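Long-range contacts in DMATS type aromatic prenyltransferase (Micromonospora olivasterospora, PDB 6ZRX), which probably transfers a dimethylallyl group from its diphosphate donor to the indole ring of tryptophan, forming 6-dimethylallyltryptophan: residues Asp193-Phe198 and Leu212-His217; Arg256-Ser261 and Tyr274-Pro279; Pro73-Leu78 and Leu135-Ser140. All coordinates share one frame; numbering follows the deposited sequence. Where two conformers were deposited one is given.

Interaction 1 (Asp193-Phe198 and Leu212-His217). With 6C7 (S-(3-methylbut-2-en-1-yl) trihydrogen thiodiphosphate), chain E.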
loop_
_atom_site.group_PDB
_atom_site.type_symbol
_atom_site.label_atom_id
_atom_site.label_comp_id
_atom_site.label_asym_id
_atom_site.label_seq_id
_atom_site.Cartn_x
_atom_site.Cartn_y
_atom_site.Cartn_z
ATOM N N ASP A 193 -5.861 5.920 16.603
ATOM C CA ASP A 193 -5.776 4.650 15.840
ATOM C C ASP A 193 -6.927 4.620 14.837
ATOM O O ASP A 193 -8.077 4.390 15.255
ATOM C CB ASP A 193 -5.772 3.450 16.790
ATOM C CG ASP A 193 -4.494 3.320 17.612
ATOM O OD1 ASP A 193 -3.439 3.809 17.152
ATOM O OD2 ASP A 193 -4.559 2.735 18.711
ATOM N N ARG A 194 -6.633 4.864 13.560
ATOM C CA ARG A 194 -7.652 5.008 12.493
ATOM C C ARG A 194 -7.680 3.736 11.632
ATOM O O ARG A 194 -6.592 3.261 11.244
ATOM C CB ARG A 194 -7.352 6.246 11.648
ATOM C CG ARG A 194 -7.403 7.555 12.427
ATOM C CD ARG A 194 -8.780 8.180 12.423
ATOM N NE ARG A 194 -9.116 8.702 11.100
ATOM C CZ ARG A 194 -8.899 9.952 10.673
ATOM N NH1 ARG A 194 -8.345 10.857 11.464
ATOM N NH2 ARG A 194 -9.251 10.289 9.442
ATOM N N LEU A 195 -8.881 3.219 11.361
ATOM C CA LEU A 195 -9.142 2.113 10.394
ATOM C C LEU A 195 -9.086 2.695 8.973
ATOM O O LEU A 195 -10.090 3.259 8.526
ATOM C CB LEU A 195 -10.511 1.494 10.700
ATOM C CG LEU A 195 -10.660 0.859 12.083
ATOM C CD1 LEU A 195 -12.126 0.783 12.496
ATOM C CD2 LEU A 195 -10.033 -0.520 12.113
ATOM N N THR A 196 -7.939 2.576 8.292
ATOM C CA THR A 196 -7.620 3.379 7.085
ATOM C C THR A 196 -7.787 2.563 5.794
ATOM O O THR A 196 -8.167 3.179 4.783
ATOM C CB THR A 196 -6.232 3.998 7.221
ATOM O OG1 THR A 196 -5.353 2.959 7.622
ATOM C CG2 THR A 196 -6.202 5.116 8.235
ATOM N N PHE A 197 -7.504 1.257 5.800
ATOM C CA PHE A 197 -7.700 0.380 4.608
ATOM C C PHE A 197 -8.263 -0.984 5.015
ATOM O O PHE A 197 -7.864 -1.541 6.044
ATOM C CB PHE A 197 -6.396 0.201 3.824
ATOM C CG PHE A 197 -5.764 1.497 3.397
ATOM C CD1 PHE A 197 -4.827 2.129 4.204
ATOM C CD2 PHE A 197 -6.132 2.109 2.211
ATOM C CE1 PHE A 197 -4.258 3.334 3.821
ATOM C CE2 PHE A 197 -5.564 3.314 1.831
ATOM C CZ PHE A 197 -4.631 3.924 2.633
ATOM N N PHE A 198 -9.170 -1.493 4.190
ATOM C CA PHE A 198 -9.732 -2.857 4.251
ATOM C C PHE A 198 -9.449 -3.512 2.903
ATOM O O PHE A 198 -10.023 -3.075 1.907
ATOM C CB PHE A 198 -11.223 -2.787 4.573
ATOM C CG PHE A 198 -11.886 -4.122 4.779
ATOM C CD1 PHE A 198 -12.295 -4.888 3.699
ATOM C CD2 PHE A 198 -12.104 -4.611 6.058
ATOM C CE1 PHE A 198 -12.906 -6.116 3.895
ATOM C CE2 PHE A 198 -12.727 -5.837 6.251
ATOM C CZ PHE A 198 -13.117 -6.588 5.171
ATOM N N LEU A 212 -6.413 -5.720 7.315
ATOM C CA LEU A 212 -6.920 -4.478 7.940
ATOM C C LEU A 212 -5.720 -3.621 8.319
ATOM O O LEU A 212 -4.815 -4.142 9.024
ATOM C CB LEU A 212 -7.759 -4.845 9.170
ATOM C CG LEU A 212 -8.420 -3.672 9.891
ATOM C CD1 LEU A 212 -9.394 -2.935 8.975
ATOM C CD2 LEU A 212 -9.119 -4.143 11.152
ATOM N N TYR A 213 -5.686 -2.374 7.847
ATOM C CA TYR A 213 -4.592 -1.408 8.088
ATOM C C TYR A 213 -5.055 -0.370 9.100
ATOM O O TYR A 213 -6.157 0.207 8.899
ATOM C CB TYR A 213 -4.177 -0.707 6.800
ATOM C CG TYR A 213 -3.645 -1.624 5.731
ATOM C CD1 TYR A 213 -4.482 -2.505 5.066
ATOM C CD2 TYR A 213 -2.309 -1.600 5.372
ATOM C CE1 TYR A 213 -4.009 -3.340 4.068
ATOM C CE2 TYR A 213 -1.820 -2.433 4.377
ATOM C CZ TYR A 213 -2.673 -3.308 3.728
ATOM O OH TYR A 213 -2.206 -4.135 2.749
ATOM N N LEU A 214 -4.243 -0.147 10.131
ATOM C CA LEU A 214 -4.460 0.879 11.179
ATOM C C LEU A 214 -3.370 1.935 11.047
ATOM O O LEU A 214 -2.188 1.551 10.991
ATOM C CB LEU A 214 -4.401 0.210 12.556
ATOM C CG LEU A 214 -5.723 -0.312 13.114
ATOM C CD1 LEU A 214 -6.379 -1.312 12.168
ATOM C CD2 LEU A 214 -5.505 -0.936 14.486
ATOM N N THR A 215 -3.752 3.205 11.005
ATOM C CA THR A 215 -2.820 4.351 11.048
ATOM C C THR A 215 -2.724 4.827 12.494
ATOM O O THR A 215 -3.784 5.176 13.079
ATOM C CB THR A 215 -3.246 5.473 10.101
ATOM O OG1 THR A 215 -3.302 4.912 8.790
ATOM C CG2 THR A 215 -2.292 6.645 10.118
ATOM N N HIS A 216 -1.510 4.816 13.037
ATOM C CA HIS A 216 -1.182 5.209 14.430
ATOM C C HIS A 216 -0.613 6.633 14.408
ATOM O O HIS A 216 0.589 6.787 14.117
ATOM C CB HIS A 216 -0.206 4.199 15.054
ATOM C CG HIS A 216 -0.632 2.768 14.965
ATOM N ND1 HIS A 216 -1.710 2.262 15.681
ATOM C CD2 HIS A 216 -0.106 1.721 14.288
ATOM C CE1 HIS A 216 -1.839 0.974 15.424
ATOM N NE2 HIS A 216 -0.864 0.618 14.574
ATOM N N HIS A 217 -1.448 7.640 14.662
ATOM C CA HIS A 217 -1.071 9.078 14.560
ATOM C C HIS A 217 -0.189 9.478 15.743
ATOM O O HIS A 217 -0.555 9.153 16.880
ATOM C CB HIS A 217 -2.318 9.957 14.446
ATOM C CG HIS A 217 -3.026 9.776 13.153
ATOM N ND1 HIS A 217 -2.546 10.310 11.972
ATOM C CD2 HIS A 217 -4.149 9.101 12.837
ATOM C CE1 HIS A 217 -3.357 9.983 10.988
ATOM N NE2 HIS A 217 -4.346 9.240 11.496
HETATM O O4 6C7 E . 2.193 -6.059 2.077
HETATM P P1 6C7 E . 1.359 -6.193 0.819
HETATM O O6 6C7 E . 1.906 -7.217 -0.143
HETATM O O5 6C7 E . -0.118 -6.410 1.102
HETATM O O2 6C7 E . 1.518 -4.762 0.113
HETATM P P3 6C7 E . 0.560 -3.525 -0.202
HETATM O O8 6C7 E . 1.398 -2.511 -0.914
HETATM O O7 6C7 E . -0.617 -4.067 -0.944
HETATM S S9 6C7 E . -0.050 -2.661 1.561
HETATM C C10 6C7 E . 0.631 -0.974 1.522
HETATM C C11 6C7 E . -0.245 -0.044 0.758
HETATM C C12 6C7 E . -1.283 0.632 1.241
HETATM C C13 6C7 E . -1.800 0.482 2.645
HETATM C C14 6C7 E . -2.053 1.617 0.414
#

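Interaction 2 (Arg256-Ser261 and Tyr274-Pro279). With 6C7 (S-(3-methylbut-2-en-1-yl) trihydrogen thiodiphosphate), chain E.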
loop_
_atom_site.group_PDB
_atom_site.type_symbol
_atom_site.label_atom_id
_atom_site.label_comp_id
_atom_site.label_asym_id
_atom_site.label_seq_id
_atom_site.Cartn_x
_atom_site.Cartn_y
_atom_site.Cartn_z
ATOM N N ARG A 256 4.859 11.943 9.253
ATOM C CA ARG A 256 3.889 10.995 8.674
ATOM C C ARG A 256 3.793 9.799 9.613
ATOM O O ARG A 256 4.791 9.364 10.192
ATOM C CB ARG A 256 4.272 10.620 7.240
ATOM C CG ARG A 256 4.280 11.809 6.297
ATOM C CD ARG A 256 4.493 11.437 4.835
ATOM N NE ARG A 256 4.629 12.642 4.013
ATOM C CZ ARG A 256 3.631 13.348 3.482
ATOM N NH1 ARG A 256 2.369 12.981 3.645
ATOM N NH2 ARG A 256 3.906 14.427 2.765
ATOM N N PRO A 257 2.585 9.242 9.807
ATOM C CA PRO A 257 2.354 8.248 10.846
ATOM C C PRO A 257 2.777 6.828 10.472
ATOM O O PRO A 257 2.723 6.462 9.294
ATOM C CB PRO A 257 0.832 8.292 11.000
ATOM C CG PRO A 257 0.344 8.579 9.592
ATOM C CD PRO A 257 1.372 9.539 9.030
ATOM N N LEU A 258 3.143 6.041 11.477
ATOM C CA LEU A 258 3.316 4.584 11.325
ATOM C C LEU A 258 1.964 3.968 10.955
ATOM O O LEU A 258 0.904 4.492 11.409
ATOM C CB LEU A 258 3.899 3.993 12.617
ATOM C CG LEU A 258 5.326 4.441 12.958
ATOM C CD1 LEU A 258 5.754 3.917 14.328
ATOM C CD2 LEU A 258 6.321 3.999 11.893
ATOM N N VAL A 259 1.990 2.949 10.105
ATOM C CA VAL A 259 0.806 2.156 9.701
ATOM C C VAL A 259 1.137 0.702 9.992
ATOM O O VAL A 259 2.262 0.275 9.677
ATOM C CB VAL A 259 0.413 2.379 8.224
ATOM C CG1 VAL A 259 -0.684 1.431 7.778
ATOM C CG2 VAL A 259 0.015 3.822 7.959
ATOM N N GLY A 260 0.218 0.000 10.641
ATOM C CA GLY A 260 0.311 -1.449 10.866
ATOM C C GLY A 260 -0.808 -2.167 10.157
ATOM O O GLY A 260 -1.931 -1.628 10.113
ATOM N N SER A 261 -0.534 -3.337 9.611
ATOM C CA SER A 261 -1.552 -4.170 8.941
ATOM C C SER A 261 -1.636 -5.513 9.642
ATOM O O SER A 261 -0.591 -6.044 10.091
ATOM C CB SER A 261 -1.305 -4.315 7.472
ATOM O OG SER A 261 -0.220 -5.171 7.217
ATOM N N TYR A 274 1.391 -9.838 10.457
ATOM C CA TYR A 274 1.556 -8.411 10.786
ATOM C C TYR A 274 2.594 -7.820 9.840
ATOM O O TYR A 274 3.604 -8.492 9.580
ATOM C CB TYR A 274 1.978 -8.208 12.245
ATOM C CG TYR A 274 2.205 -6.761 12.605
ATOM C CD1 TYR A 274 1.141 -5.908 12.849
ATOM C CD2 TYR A 274 3.482 -6.234 12.671
ATOM C CE1 TYR A 274 1.340 -4.573 13.166
ATOM C CE2 TYR A 274 3.702 -4.899 12.977
ATOM C CZ TYR A 274 2.624 -4.065 13.223
ATOM O OH TYR A 274 2.845 -2.750 13.530
ATOM N N SER A 275 2.335 -6.618 9.336
ATOM C CA SER A 275 3.328 -5.791 8.605
ATOM C C SER A 275 3.336 -4.392 9.197
ATOM O O SER A 275 2.262 -3.916 9.619
ATOM C CB SER A 275 3.069 -5.766 7.115
ATOM O OG SER A 275 3.046 -7.080 6.588
ATOM N N ILE A 276 4.517 -3.779 9.254
ATOM C CA ILE A 276 4.706 -2.378 9.704
ATOM C C ILE A 276 5.200 -1.594 8.486
ATOM O O ILE A 276 6.086 -2.095 7.781
ATOM C CB ILE A 276 5.649 -2.288 10.938
ATOM C CG1 ILE A 276 5.941 -0.845 11.352
ATOM C CG2 ILE A 276 6.934 -3.070 10.733
ATOM C CD1 ILE A 276 4.756 -0.122 11.911
ATOM N N TYR A 277 4.599 -0.442 8.236
ATOM C CA TYR A 277 4.924 0.460 7.104
ATOM C C TYR A 277 5.431 1.770 7.680
ATOM O O TYR A 277 4.648 2.486 8.330
ATOM C CB TYR A 277 3.699 0.656 6.201
ATOM C CG TYR A 277 3.040 -0.624 5.781
ATOM C CD1 TYR A 277 2.215 -1.314 6.658
ATOM C CD2 TYR A 277 3.250 -1.175 4.528
ATOM C CE1 TYR A 277 1.623 -2.509 6.307
ATOM C CE2 TYR A 277 2.659 -2.371 4.160
ATOM C CZ TYR A 277 1.840 -3.043 5.053
ATOM O OH TYR A 277 1.252 -4.217 4.694
ATOM N N VAL A 278 6.710 2.070 7.459
ATOM C CA VAL A 278 7.348 3.335 7.898
ATOM C C VAL A 278 7.348 4.294 6.713
ATOM O O VAL A 278 7.909 3.957 5.667
ATOM C CB VAL A 278 8.771 3.091 8.425
ATOM C CG1 VAL A 278 9.414 4.384 8.895
ATOM C CG2 VAL A 278 8.777 2.035 9.517
ATOM N N PRO A 279 6.729 5.498 6.833
ATOM C CA PRO A 279 6.777 6.515 5.778
ATOM C C PRO A 279 8.119 7.256 5.832
ATOM O O PRO A 279 8.160 8.432 6.183
ATOM C CB PRO A 279 5.586 7.411 6.118
ATOM C CG PRO A 279 5.569 7.376 7.629
ATOM C CD PRO A 279 5.938 5.953 7.986
HETATM O O4 6C7 E . 2.193 -6.059 2.077
HETATM P P1 6C7 E . 1.359 -6.193 0.819
HETATM O O6 6C7 E . 1.906 -7.217 -0.143
HETATM O O5 6C7 E . -0.118 -6.410 1.102
HETATM O O2 6C7 E . 1.518 -4.762 0.113
HETATM P P3 6C7 E . 0.560 -3.525 -0.202
HETATM O O8 6C7 E . 1.398 -2.511 -0.914
HETATM O O7 6C7 E . -0.617 -4.067 -0.944
HETATM S S9 6C7 E . -0.050 -2.661 1.561
HETATM C C10 6C7 E . 0.631 -0.974 1.522
HETATM C C11 6C7 E . -0.245 -0.044 0.758
HETATM C C12 6C7 E . -1.283 0.632 1.241
HETATM C C13 6C7 E . -1.800 0.482 2.645
HETATM C C14 6C7 E . -2.053 1.617 0.414
#

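Interaction 3 (Pro73-Leu78 and Leu135-Ser140). With 6C7 (S-(3-methylbut-2-en-1-yl) trihydrogen thiodiphosphate), chain E.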
loop_
_atom_site.group_PDB
_atom_site.type_symbol
_atom_site.label_atom_id
_atom_site.label_comp_id
_atom_site.label_asym_id
_atom_site.label_seq_id
_atom_site.Cartn_x
_atom_site.Cartn_y
_atom_site.Cartn_z
ATOM N N PRO A 73 11.984 -10.982 -6.554
ATOM C CA PRO A 73 11.126 -9.883 -6.114
ATOM C C PRO A 73 9.791 -9.778 -6.861
ATOM O O PRO A 73 9.714 -10.121 -8.026
ATOM C CB PRO A 73 11.972 -8.635 -6.391
ATOM C CG PRO A 73 13.417 -9.140 -6.302
ATOM C CD PRO A 73 13.356 -10.548 -6.855
ATOM N N THR A 74 8.783 -9.260 -6.168
ATOM C CA THR A 74 7.437 -9.000 -6.706
ATOM C C THR A 74 7.309 -7.503 -7.001
ATOM O O THR A 74 7.626 -6.716 -6.117
ATOM C CB THR A 74 6.342 -9.435 -5.730
ATOM O OG1 THR A 74 6.578 -10.794 -5.342
ATOM C CG2 THR A 74 4.963 -9.287 -6.330
ATOM N N LEU A 75 6.853 -7.166 -8.200
ATOM C CA LEU A 75 6.563 -5.772 -8.630
ATOM C C LEU A 75 5.065 -5.520 -8.435
ATOM O O LEU A 75 4.287 -6.367 -8.868
ATOM C CB LEU A 75 6.977 -5.616 -10.099
ATOM C CG LEU A 75 6.671 -4.270 -10.758
ATOM C CD1 LEU A 75 7.428 -3.143 -10.078
ATOM C CD2 LEU A 75 7.004 -4.313 -12.243
ATOM N N ARG A 76 4.701 -4.400 -7.808
ATOM C CA ARG A 76 3.282 -4.044 -7.636
ATOM C C ARG A 76 3.071 -2.588 -8.042
ATOM O O ARG A 76 4.028 -1.780 -7.951
ATOM C CB ARG A 76 2.808 -4.307 -6.211
ATOM C CG ARG A 76 3.134 -5.705 -5.689
ATOM C CD ARG A 76 4.466 -5.762 -4.954
ATOM N NE ARG A 76 4.400 -4.788 -3.891
ATOM C CZ ARG A 76 3.796 -4.969 -2.725
ATOM N NH1 ARG A 76 3.259 -6.145 -2.417
ATOM N NH2 ARG A 76 3.743 -3.972 -1.856
ATOM N N ILE A 77 1.862 -2.295 -8.504
ATOM C CA ILE A 77 1.374 -0.923 -8.776
ATOM C C ILE A 77 0.142 -0.720 -7.909
ATOM O O ILE A 77 -0.787 -1.497 -8.063
ATOM C CB ILE A 77 1.037 -0.721 -10.266
ATOM C CG1 ILE A 77 2.222 -1.049 -11.176
ATOM C CG2 ILE A 77 0.507 0.692 -10.492
ATOM C CD1 ILE A 77 1.857 -1.182 -12.620
ATOM N N LEU A 78 0.145 0.304 -7.061
ATOM C CA LEU A 78 -1.049 0.811 -6.354
ATOM C C LEU A 78 -1.621 1.961 -7.168
ATOM O O LEU A 78 -0.835 2.797 -7.635
ATOM C CB LEU A 78 -0.648 1.291 -4.956
ATOM C CG LEU A 78 -1.749 1.995 -4.165
ATOM C CD1 LEU A 78 -2.787 1.002 -3.690
ATOM C CD2 LEU A 78 -1.171 2.765 -2.994
ATOM N N LEU A 135 -2.116 -3.937 -8.583
ATOM C CA LEU A 135 -1.727 -4.905 -9.635
ATOM C C LEU A 135 -0.453 -5.583 -9.153
ATOM O O LEU A 135 0.515 -4.855 -8.852
ATOM C CB LEU A 135 -1.494 -4.157 -10.949
ATOM C CG LEU A 135 -2.648 -3.279 -11.420
ATOM C CD1 LEU A 135 -2.227 -2.419 -12.600
ATOM C CD2 LEU A 135 -3.858 -4.115 -11.784
ATOM N N VAL A 136 -0.470 -6.905 -9.014
ATOM C CA VAL A 136 0.638 -7.668 -8.381
ATOM C C VAL A 136 1.250 -8.594 -9.432
ATOM O O VAL A 136 0.523 -9.444 -9.972
ATOM C CB VAL A 136 0.152 -8.429 -7.134
ATOM C CG1 VAL A 136 1.280 -9.218 -6.479
ATOM C CG2 VAL A 136 -0.503 -7.493 -6.123
ATOM N N PHE A 137 2.552 -8.417 -9.690
ATOM C CA PHE A 137 3.329 -9.101 -10.748
ATOM C C PHE A 137 4.417 -9.948 -10.092
ATOM O O PHE A 137 5.548 -9.473 -9.947
ATOM C CB PHE A 137 3.922 -8.091 -11.726
ATOM C CG PHE A 137 2.914 -7.144 -12.320
ATOM C CD1 PHE A 137 1.887 -7.614 -13.123
ATOM C CD2 PHE A 137 2.989 -5.780 -12.075
ATOM C CE1 PHE A 137 0.963 -6.739 -13.676
ATOM C CE2 PHE A 137 2.061 -4.909 -12.629
ATOM C CZ PHE A 137 1.044 -5.391 -13.417
ATOM N N ARG A 138 4.042 -11.150 -9.664
ATOM C CA ARG A 138 4.973 -12.159 -9.105
ATOM C C ARG A 138 5.739 -12.820 -10.250
ATOM O O ARG A 138 5.166 -12.991 -11.352
ATOM C CB ARG A 138 4.219 -13.208 -8.300
ATOM C CG ARG A 138 3.613 -12.690 -7.013
ATOM C CD ARG A 138 2.773 -13.758 -6.369
ATOM N NE ARG A 138 3.571 -14.916 -5.964
ATOM C CZ ARG A 138 3.071 -16.120 -5.682
ATOM N NH1 ARG A 138 3.881 -17.102 -5.317
ATOM N NH2 ARG A 138 1.769 -16.342 -5.778
ATOM N N SER A 139 6.985 -13.193 -9.993
ATOM C CA SER A 139 7.907 -13.803 -10.976
ATOM C C SER A 139 7.236 -15.029 -11.611
ATOM O O SER A 139 6.781 -15.892 -10.854
ATOM C CB SER A 139 9.216 -14.167 -10.318
ATOM O OG SER A 139 10.228 -14.363 -11.283
ATOM N N SER A 140 7.150 -15.058 -12.945
ATOM C CA SER A 140 6.676 -16.201 -13.776
ATOM C C SER A 140 5.199 -16.521 -13.508
ATOM O O SER A 140 4.792 -17.667 -13.780
ATOM C CB SER A 140 7.525 -17.436 -13.543
ATOM O OG SER A 140 8.896 -17.159 -13.740
HETATM O O4 6C7 E . 2.193 -6.059 2.077
HETATM P P1 6C7 E . 1.359 -6.193 0.819
HETATM O O6 6C7 E . 1.906 -7.217 -0.143
HETATM O O5 6C7 E . -0.118 -6.410 1.102
HETATM O O2 6C7 E . 1.518 -4.762 0.113
HETATM P P3 6C7 E . 0.560 -3.525 -0.202
HETATM O O8 6C7 E . 1.398 -2.511 -0.914
HETATM O O7 6C7 E . -0.617 -4.067 -0.944
HETATM S S9 6C7 E . -0.050 -2.661 1.561
HETATM C C10 6C7 E . 0.631 -0.974 1.522
HETATM C C11 6C7 E . -0.245 -0.044 0.758
HETATM C C12 6C7 E . -1.283 0.632 1.241
HETATM C C13 6C7 E . -1.800 0.482 2.645
HETATM C C14 6C7 E . -2.053 1.617 0.414
HETATM O O HOH W 1 7.597 -12.684 -7.024
#

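Interaction 1 (Asp193-Phe198 and Leu212-His217)
Tyr213 and Phe197 face each other across an antiparallel hairpin of the ABBA barrel, at a classic beta bulge: Thr196 and Phe197 together stand opposite the single residue Tyr213. Two backbone bonds fix the irregularity, Thr196 N to Tyr213 O at 3.0 Å and Tyr213 N to Phe197 O at 2.9 Å. On the pocket face the rings make a T-shaped (edge-to-face) pair with planes 81° apart, the edge of Phe197 turned to the face of Tyr213. Phe197 in turn lays one of its faces against the prenyl end of the bound thiodiphosphate, where its CD1 lies 3.8 Å from methyl C13. The hydroxyl of Tyr213 is hydrogen-bonded to Lys146. Within the bulge, a chi1 of 49° swings Thr196 OG1 in between its backbone N and carbonyl carbon, where it shares a hydrogen bond of 3.1 Å with Thr215 OG1.

The other face of the hairpin meets helix 159-169; there Leu195 CD2 packs on Leu214 CD1 at 3.7 Å. Asp193 shares this face with His216 and also forms a salt bridge with Arg185. His216 ND1 donates to Asp193 OD1 over 2.7 Å, nearly straight at 171°, leaving in the plane of the imidazole but arriving from above that of the carboxylate.

Interaction 2 (Arg256-Ser261 and Tyr274-Pro279)
Val259 and Tyr277 exchange a reciprocal pair of backbone hydrogen bonds, the shorter running from Tyr277 N to Val259 O over 2.8 Å, nearly along the C=O axis. Two residues further on, Ser261 and Ser275 repeat the pattern, with Ser261 N donating to Ser275 O at 2.9 Å. Between these hydrogen-bonded pairs lies the non-hydrogen-bonded pair Gly260 and Ile276, where the strands draw closer and Gly260 CA makes a CA-H...O contact with Ser275 O.

One side-chain hydrogen bond crosses the pair. Ser261 OG and the phenolic OH of Tyr277 lie 3.1 Å apart, the serine oxygen coming in at the rim of the ring and level with it. With chi1 at 73°, Ser261 places OG between its backbone N and carbonyl carbon, from where it reaches diagonally across to the hydroxyl on the partner strand. Lys211 gives the same OH a second partner, which should limit the orientations open to the hydroxyl and hold the end of the ring in place.

The two strands form an antiparallel hairpin in the ABBA barrel, and Tyr277 extends from it into the pocket. Its CE2 comes within 3.6 Å of C10 of the thiodiphosphate, the carbon next to sulfur, and the ring also touches the bound tryptophan.

Apolar contacts fill the opposite face and the end of the hairpin. Leu258 and Val278 run alongside each other in the same direction, with Leu258 CD2 against Val278 CG2 at 3.9 Å; helices 221-228 and 236-247 pack on this face. Pro279 closes the end: its CG sits 3.5 Å from Arg256 CB and rests near the carbonyl oxygens of Arg256 and Pro257. Beyond CB the arginine chain runs out, extended, to a salt bridge with Asp56.

Interaction 3 (Pro73-Leu78 and Leu135-Ser140)
Thr74 OG1 is held by more than one group: it donates to a water at 2.7 Å and is hydrogen-bonded to Asn68 on the neighbouring strand. The same water accepts a bond from Ser139 N at 3.1 Å, so a single solvent molecule ties the start of strand 74-79 to the residues just past the end of strand 131-137. The methyl branch of Thr74, anti to the backbone N, turns the other way and touches both Val136 CG1 and Arg138 CG. Arg138 lies alongside it, and its guanidinium forms salt bridges with Glu71 and Glu144.

Further along, the backbones pair directly. Phe137 N reaches Leu75 O at 2.8 Å, almost in line with the C=O bond, whereas the return bond from Leu75 N arrives well above the carbonyl plane of Phe137. Ile77 and Leu135 form a more even pair, both of whose bonds lie in the carbonyl planes. On this face Ile77 CD1 meets the ring edge of Phe137 at CE2, 3.7 Å away, in a layer covered by helices 6-21 and 26-36.

Arg76 projects from the opposite face. Its CG runs beside Val136, 4.1 Å from Val136 CG1; bends at chi2 (92°) and chi3 (57°) then carry the guanidinium away to the thiodiphosphate. There NH1 donates to O6 at 2.9 Å, and NH2 to the bridging oxygen O2 at 3.1 Å. Ser64 OG is hydrogen-bonded to NE, a second-shell contact that should help to orient the guanidinium. Two residues on, Leu78 CD2 touches the prenyl methyl C14. Inner-facing residues that bind the donor, backed by an outer layer of helices, are characteristic of the ABBA barrel of aromatic prenyltransferases.

In the fold
All three contacts pair neighbouring strands of one closed antiparallel barrel, and all three touch the thiodiphosphate held inside the barrel. Interactions 1 and 2 adjoin, with centres about 9 Å apart: strands 209-220 and 258-265 are neighbours, joined by probable hydrogen bonds from Leu214 N to Gly260 O (2.7 Å) and from His216 N to Leu258 O (2.9 Å). Interaction 3 lies on the other side of the chain's centre, its own centre about 24 Å from that of interaction 1 and 20 Å from that of interaction 2. The ligand spans the interval: interaction 3 supplies Arg76 for the phosphates and Leu78 for the prenyl end, where Phe197 of interaction 1 also lies, while Tyr277 of interaction 2 lies beside C10.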